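Local coordinates for Iron(III) ABC transporter, periplasmic iron-compound-binding protein (Vibrio cholerae, PDB 5GGY), which probably binds ferric siderophores such as the iron complex of Desferal in the periplasm and delivers them to an ABC transporter for iron uptake, at residues A149-A154 and E273-V278; L221-F226 and N250-V255. All coordinates share one frame; numbering follows the deposited sequence.

Contact 1: residues A149-A154 and E273-V278; sequences ASLQHA and ESLLAV
Leu-151 and Leu-276 have the closest CA atoms across the two segments, 6.7 Å apart. Both lie near the C-terminal ends of helices. Segment 149-154 finishes the long helix 130-154, which probably corresponds to the helix that joins the two lobes in this class of siderophore-binding protein. Segment 273-278 contains the last turn of helix 262-276, and Ala-277 is the first residue there to leave helical backbone angles. No hydrogen bond crosses the contact, and the 196 Å² buried between the segments is mostly aliphatic.

Leu-276 carries the largest share. Neither its CB nor that of Leu-151 aims straight at the other helix, so contact depends on the branch ends. In Leu-276, CG stands beside the backbone N (chi1 -77°); the second torsion sends CD1 out along the extended direction toward Ser-150, and the other branch, CD2, makes the close contacts. CD2 of Leu-276 meets CD2 of Leu-151 at 3.8 Å, the two side chains crossing at a slant. On the next turn, the CB of Ala-154 lies 3.8 Å from this same Leu-276 CD2. Ser-150 adds its carbonyl, whose O is 3.5 Å from Leu-276 CD2. That oxygen also accepts a weak bond from Ala-154 N, which has a second weak one to Leu-151 O, and the methyl rests on the final turn of helix 130-154.

Ser-150 also presents CB, 4.3 Å from CD1 of Leu-276, while its OG is turned to Glu-146 O within its own helix. Leu-151, itself buried, also packs on Leu-159 and Leu-189 from loops. Leu-275, which packs on Leu-191, supplies the remaining touch: its CD2 reaches CD2 of Leu-151 at 4.3 Å.

Contact 2: residues L221-F226 and N250-V255; sequences LYFLPF and NSVRPV
Tyr-222 has its CG placed between the backbone N and the carbonyl carbon (chi1 62°), which lays the ring over Ser-251 on the neighbouring strand. Ser-251 CA sits 3.9 Å from the ring centroid and 13° off the ring normal, a CH-pi contact over one face; Ser-251 CB is 3.5 Å from Tyr-222 CZ. The phenol OH is hydrogen-bonded to Glu-229 OE2.

Phe-223 turns the other way (chi1 -67°) and lies alongside Val-252, its CD1 3.7 Å from Val-252 CB. On this same face CG2 of Val-252 packs against CB of Leu-221; helix 262-276 packs here too, Ala-270 meeting Val-252 and Ile-271 meeting Leu-221.

The backbone evidence is a parallel ladder: Leu-221, Tyr-222 and Phe-223 pair with Asn-250, Ser-251 and Val-252. These are adjacent strands of the mixed sheet in the C-terminal alpha/beta lobe, joined through intervening helices as a beta-alpha-beta crossover. Val-252 is gripped twice: its N donates to Tyr-222 O at 2.8 Å, and its O accepts a nearly straight bond from Leu-224 N at 2.7 Å. Tyr-222 N reaches Asn-250 O only weakly.

Beyond the strands the chains stay together through Leu-224. Its O takes a CA-H...O contact from Pro-254 CA at 3.2 Å, and its CB lies 3.9 Å from Pro-254 CD, just before the cis peptide bond leading into Pro-225.

Overall arrangement
The centres of contacts 1 and 2 lie about 16 Å apart. Along the chain the order is 149-154, 221-226, 250-255, 273-278, so contact 2 is nested inside the loop that contact 1 closes. Helix 262-276, which follows strand 249-252, joins them: the backbone O of Ser-274 probably accepts a hydrogen bond from Asn-250 ND2, its OG lies against Ser-251 O, too close for that bond to be beyond doubt, and Glu-273 OE1 forms a salt bridge with Arg-253 NE. The helix thus lies between the sheet and the end of helix 130-154. If helix 130-154 links the lobes as in relatives, this layered path fastens its end to the C-terminal lobe.

Contact 1: residues A149-A154 and E273-V278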
loop_
_atom_site.group_PDB
_atom_site.type_symbol
_atom_site.label_atom_id
_atom_site.label_comp_id
_atom_site.label_asym_id
_atom_site.label_seq_id
_atom_site.Cartn_x
_atom_site.Cartn_y
_atom_site.Cartn_z
ATOM N N ALA A 149 -6.508 9.335 12.301
ATOM C CA ALA A 149 -7.615 9.404 13.248
ATOM C C ALA A 149 -7.219 10.187 14.494
ATOM O O ALA A 149 -8.023 10.934 15.054
ATOM C CB ALA A 149 -8.075 8.007 13.625
ATOM N N SER A 150 -5.974 10.006 14.920
ATOM C CA SER A 150 -5.444 10.705 16.083
ATOM C C SER A 150 -5.404 12.212 15.844
ATOM O O SER A 150 -5.574 13.004 16.772
ATOM C CB SER A 150 -4.047 10.185 16.426
ATOM O OG SER A 150 -4.070 8.794 16.695
ATOM N N LEU A 151 -5.181 12.602 14.592
ATOM C CA LEU A 151 -5.136 14.013 14.227
ATOM C C LEU A 151 -6.531 14.628 14.174
ATOM O O LEU A 151 -6.763 15.701 14.729
ATOM C CB LEU A 151 -4.430 14.190 12.881
ATOM C CG LEU A 151 -2.930 13.887 12.863
ATOM C CD1 LEU A 151 -2.392 13.945 11.445
ATOM C CD2 LEU A 151 -2.176 14.853 13.764
ATOM N N GLN A 152 -7.461 13.942 13.515
ATOM C CA GLN A 152 -8.825 14.448 13.377
ATOM C C GLN A 152 -9.631 14.251 14.658
ATOM O O GLN A 152 -10.834 14.498 14.688
ATOM C CB GLN A 152 -9.531 13.779 12.192
ATOM C CG GLN A 152 -9.620 12.269 12.281
ATOM C CD GLN A 152 -9.966 11.627 10.950
ATOM O OE1 GLN A 152 -10.147 12.314 9.944
ATOM N NE2 GLN A 152 -10.056 10.301 10.938
ATOM N N HIS A 153 -8.962 13.794 15.711
ATOM C CA HIS A 153 -9.556 13.749 17.040
ATOM C C HIS A 153 -9.066 14.947 17.846
ATOM O O HIS A 153 -9.792 15.497 18.675
ATOM C CB HIS A 153 -9.203 12.444 17.755
ATOM C CG HIS A 153 -10.356 11.495 17.890
ATOM N ND1 HIS A 153 -10.788 10.693 16.858
ATOM C CD2 HIS A 153 -11.160 11.221 18.947
ATOM C CE1 HIS A 153 -11.814 9.965 17.271
ATOM N NE2 HIS A 153 -12.058 10.265 18.527
ATOM N N ALA A 154 -7.825 15.346 17.583
ATOM C CA ALA A 154 -7.209 16.478 18.265
ATOM C C ALA A 154 -7.418 17.779 17.495
ATOM O O ALA A 154 -7.396 18.860 18.076
ATOM C CB ALA A 154 -5.728 16.223 18.469
ATOM N N GLU A 273 3.341 13.077 15.810
ATOM C CA GLU A 273 3.801 13.392 17.158
ATOM C C GLU A 273 4.078 14.883 17.350
ATOM O O GLU A 273 3.643 15.481 18.333
ATOM C CB GLU A 273 5.054 12.576 17.477
ATOM C CG GLU A 273 5.844 13.071 18.667
ATOM C CD GLU A 273 7.139 12.310 18.841
ATOM O OE1 GLU A 273 7.221 11.164 18.348
ATOM O OE2 GLU A 273 8.077 12.859 19.456
ATOM N N SER A 274 4.792 15.483 16.405
ATOM C CA SER A 274 5.103 16.910 16.482
ATOM C C SER A 274 3.872 17.772 16.238
ATOM O O SER A 274 3.803 18.912 16.691
ATOM C CB SER A 274 6.203 17.276 15.479
ATOM O OG SER A 274 7.485 17.080 16.038
ATOM N N LEU A 275 2.902 17.218 15.519
ATOM C CA LEU A 275 1.707 17.963 15.156
ATOM C C LEU A 275 0.613 17.814 16.213
ATOM O O LEU A 275 -0.248 18.685 16.355
ATOM C CB LEU A 275 1.192 17.512 13.787
ATOM C CG LEU A 275 0.338 18.530 13.032
ATOM C CD1 LEU A 275 1.116 19.821 12.839
ATOM C CD2 LEU A 275 -0.100 17.956 11.698
ATOM N N LEU A 276 0.649 16.708 16.951
ATOM C CA LEU A 276 -0.264 16.516 18.073
ATOM C C LEU A 276 0.119 17.450 19.212
ATOM O O LEU A 276 -0.744 17.971 19.917
ATOM C CB LEU A 276 -0.261 15.061 18.545
ATOM C CG LEU A 276 -1.055 14.083 17.675
ATOM C CD1 LEU A 276 -1.000 12.676 18.249
ATOM C CD2 LEU A 276 -2.495 14.550 17.524
ATOM N N ALA A 277 1.418 17.656 19.395
ATOM C CA ALA A 277 1.881 18.746 20.236
ATOM C C ALA A 277 1.605 20.034 19.470
ATOM O O ALA A 277 1.358 19.985 18.272
ATOM C CB ALA A 277 3.354 18.599 20.569
ATOM N N VAL A 278 1.625 21.169 20.168
ATOM C CA VAL A 278 1.281 22.493 19.622
ATOM C C VAL A 278 -0.105 22.527 18.949
ATOM O O VAL A 278 -0.475 23.512 18.308
ATOM C CB VAL A 278 2.386 23.030 18.630
ATOM C CG1 VAL A 278 3.783 22.635 19.106
ATOM C CG2 VAL A 278 2.158 22.597 17.174
#

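Contact 2: residues L221-F226 and N250-V255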
loop_
_atom_site.group_PDB
_atom_site.type_symbol
_atom_site.label_atom_id
_atom_site.label_comp_id
_atom_site.label_asym_id
_atom_site.label_seq_id
_atom_site.Cartn_x
_atom_site.Cartn_y
_atom_site.Cartn_z
ATOM N N LEU A 221 6.519 22.551 10.071
ATOM C CA LEU A 221 7.325 21.500 10.687
ATOM C C LEU A 221 8.710 21.430 10.051
ATOM O O LEU A 221 8.833 21.399 8.826
ATOM C CB LEU A 221 6.622 20.144 10.564
ATOM C CG LEU A 221 5.269 19.989 11.263
ATOM C CD1 LEU A 221 4.673 18.618 10.987
ATOM C CD2 LEU A 221 5.412 20.220 12.757
ATOM N N TYR A 222 9.750 21.407 10.881
ATOM C CA TYR A 222 11.113 21.275 10.373
ATOM C C TYR A 222 11.830 20.081 10.999
ATOM O O TYR A 222 11.739 19.847 12.203
ATOM C CB TYR A 222 11.913 22.565 10.601
ATOM C CG TYR A 222 12.099 22.968 12.049
ATOM C CD1 TYR A 222 13.228 22.576 12.760
ATOM C CD2 TYR A 222 11.158 23.756 12.698
ATOM C CE1 TYR A 222 13.405 22.946 14.079
ATOM C CE2 TYR A 222 11.327 24.133 14.018
ATOM C CZ TYR A 222 12.452 23.724 14.703
ATOM O OH TYR A 222 12.623 24.096 16.017
ATOM N N PHE A 223 12.547 19.332 10.165
ATOM C CA PHE A 223 13.181 18.090 10.594
ATOM C C PHE A 223 14.516 18.308 11.297
ATOM O O PHE A 223 15.353 19.090 10.847
ATOM C CB PHE A 223 13.393 17.156 9.397
ATOM C CG PHE A 223 12.120 16.640 8.791
ATOM C CD1 PHE A 223 11.329 15.741 9.480
ATOM C CD2 PHE A 223 11.728 17.036 7.526
ATOM C CE1 PHE A 223 10.164 15.260 8.925
ATOM C CE2 PHE A 223 10.568 16.557 6.965
ATOM C CZ PHE A 223 9.780 15.669 7.664
ATOM N N LEU A 224 14.702 17.606 12.408
ATOM C CA LEU A 224 15.993 17.543 13.074
ATOM C C LEU A 224 16.840 16.469 12.387
ATOM O O LEU A 224 16.297 15.573 11.745
ATOM C CB LEU A 224 15.812 17.246 14.566
ATOM C CG LEU A 224 15.070 18.316 15.371
ATOM C CD1 LEU A 224 14.906 17.890 16.821
ATOM C CD2 LEU A 224 15.785 19.656 15.282
ATOM N N PRO A 225 18.175 16.554 12.504
ATOM C CA PRO A 225 18.959 17.549 13.242
ATOM C C PRO A 225 19.208 18.842 12.474
ATOM O O PRO A 225 19.301 18.847 11.249
ATOM C CB PRO A 225 20.279 16.822 13.489
ATOM C CG PRO A 225 20.427 15.953 12.290
ATOM C CD PRO A 225 19.034 15.509 11.921
ATOM N N PHE A 226 19.320 19.935 13.221
ATOM C CA PHE A 226 19.756 21.213 12.679
ATOM C C PHE A 226 20.616 21.928 13.711
ATOM O O PHE A 226 20.139 22.311 14.775
ATOM C CB PHE A 226 18.561 22.077 12.269
ATOM C CG PHE A 226 18.948 23.437 11.757
ATOM C CD1 PHE A 226 18.335 24.574 12.241
ATOM C CD2 PHE A 226 19.940 23.577 10.806
ATOM C CE1 PHE A 226 18.693 25.823 11.779
ATOM C CE2 PHE A 226 20.302 24.822 10.343
ATOM C CZ PHE A 226 19.681 25.944 10.831
ATOM N N ASN A 250 6.748 23.499 15.053
ATOM C CA ASN A 250 7.411 22.519 15.902
ATOM C C ASN A 250 8.523 21.775 15.173
ATOM O O ASN A 250 8.521 21.673 13.945
ATOM C CB ASN A 250 6.389 21.524 16.450
ATOM C CG ASN A 250 6.917 20.740 17.632
ATOM O OD1 ASN A 250 7.971 21.060 18.182
ATOM N ND2 ASN A 250 6.180 19.712 18.038
ATOM N N SER A 251 9.480 21.263 15.939
ATOM C CA SER A 251 10.566 20.473 15.378
ATOM C C SER A 251 10.157 19.008 15.282
ATOM O O SER A 251 9.388 18.514 16.105
ATOM C CB SER A 251 11.833 20.617 16.225
ATOM O OG SER A 251 11.648 20.079 17.521
ATOM N N VAL A 252 10.669 18.318 14.270
ATOM C CA VAL A 252 10.381 16.901 14.099
ATOM C C VAL A 252 11.641 16.073 14.322
ATOM O O VAL A 252 12.688 16.358 13.740
ATOM C CB VAL A 252 9.808 16.605 12.696
ATOM C CG1 VAL A 252 9.412 15.141 12.584
ATOM C CG2 VAL A 252 8.612 17.499 12.406
ATOM N N ARG A 253 11.531 15.052 15.168
ATOM C CA ARG A 253 12.661 14.188 15.494
ATOM C C ARG A 253 13.229 13.543 14.232
ATOM O O ARG A 253 12.486 13.280 13.287
ATOM C CB ARG A 253 12.243 13.120 16.513
ATOM C CG ARG A 253 11.128 12.197 16.061
ATOM C CD ARG A 253 10.820 11.165 17.137
ATOM N NE ARG A 253 9.676 10.329 16.788
ATOM C CZ ARG A 253 9.759 9.190 16.109
ATOM N NH1 ARG A 253 10.939 8.743 15.703
ATOM N NH2 ARG A 253 8.661 8.500 15.839
ATOM N N PRO A 254 14.552 13.298 14.213
ATOM C CA PRO A 254 15.285 12.837 13.025
ATOM C C PRO A 254 14.640 11.674 12.270
ATOM O O PRO A 254 14.622 10.543 12.750
ATOM C CB PRO A 254 16.637 12.412 13.604
ATOM C CG PRO A 254 16.824 13.301 14.777
ATOM C CD PRO A 254 15.453 13.496 15.365
ATOM N N VAL A 255 14.100 11.977 11.093
ATOM C CA VAL A 255 13.623 10.961 10.163
ATOM C C VAL A 255 14.100 11.312 8.761
ATOM O O VAL A 255 13.835 12.404 8.265
ATOM C CB VAL A 255 12.089 10.834 10.158
ATOM C CG1 VAL A 255 11.662 9.811 9.125
ATOM C CG2 VAL A 255 11.574 10.440 11.535
#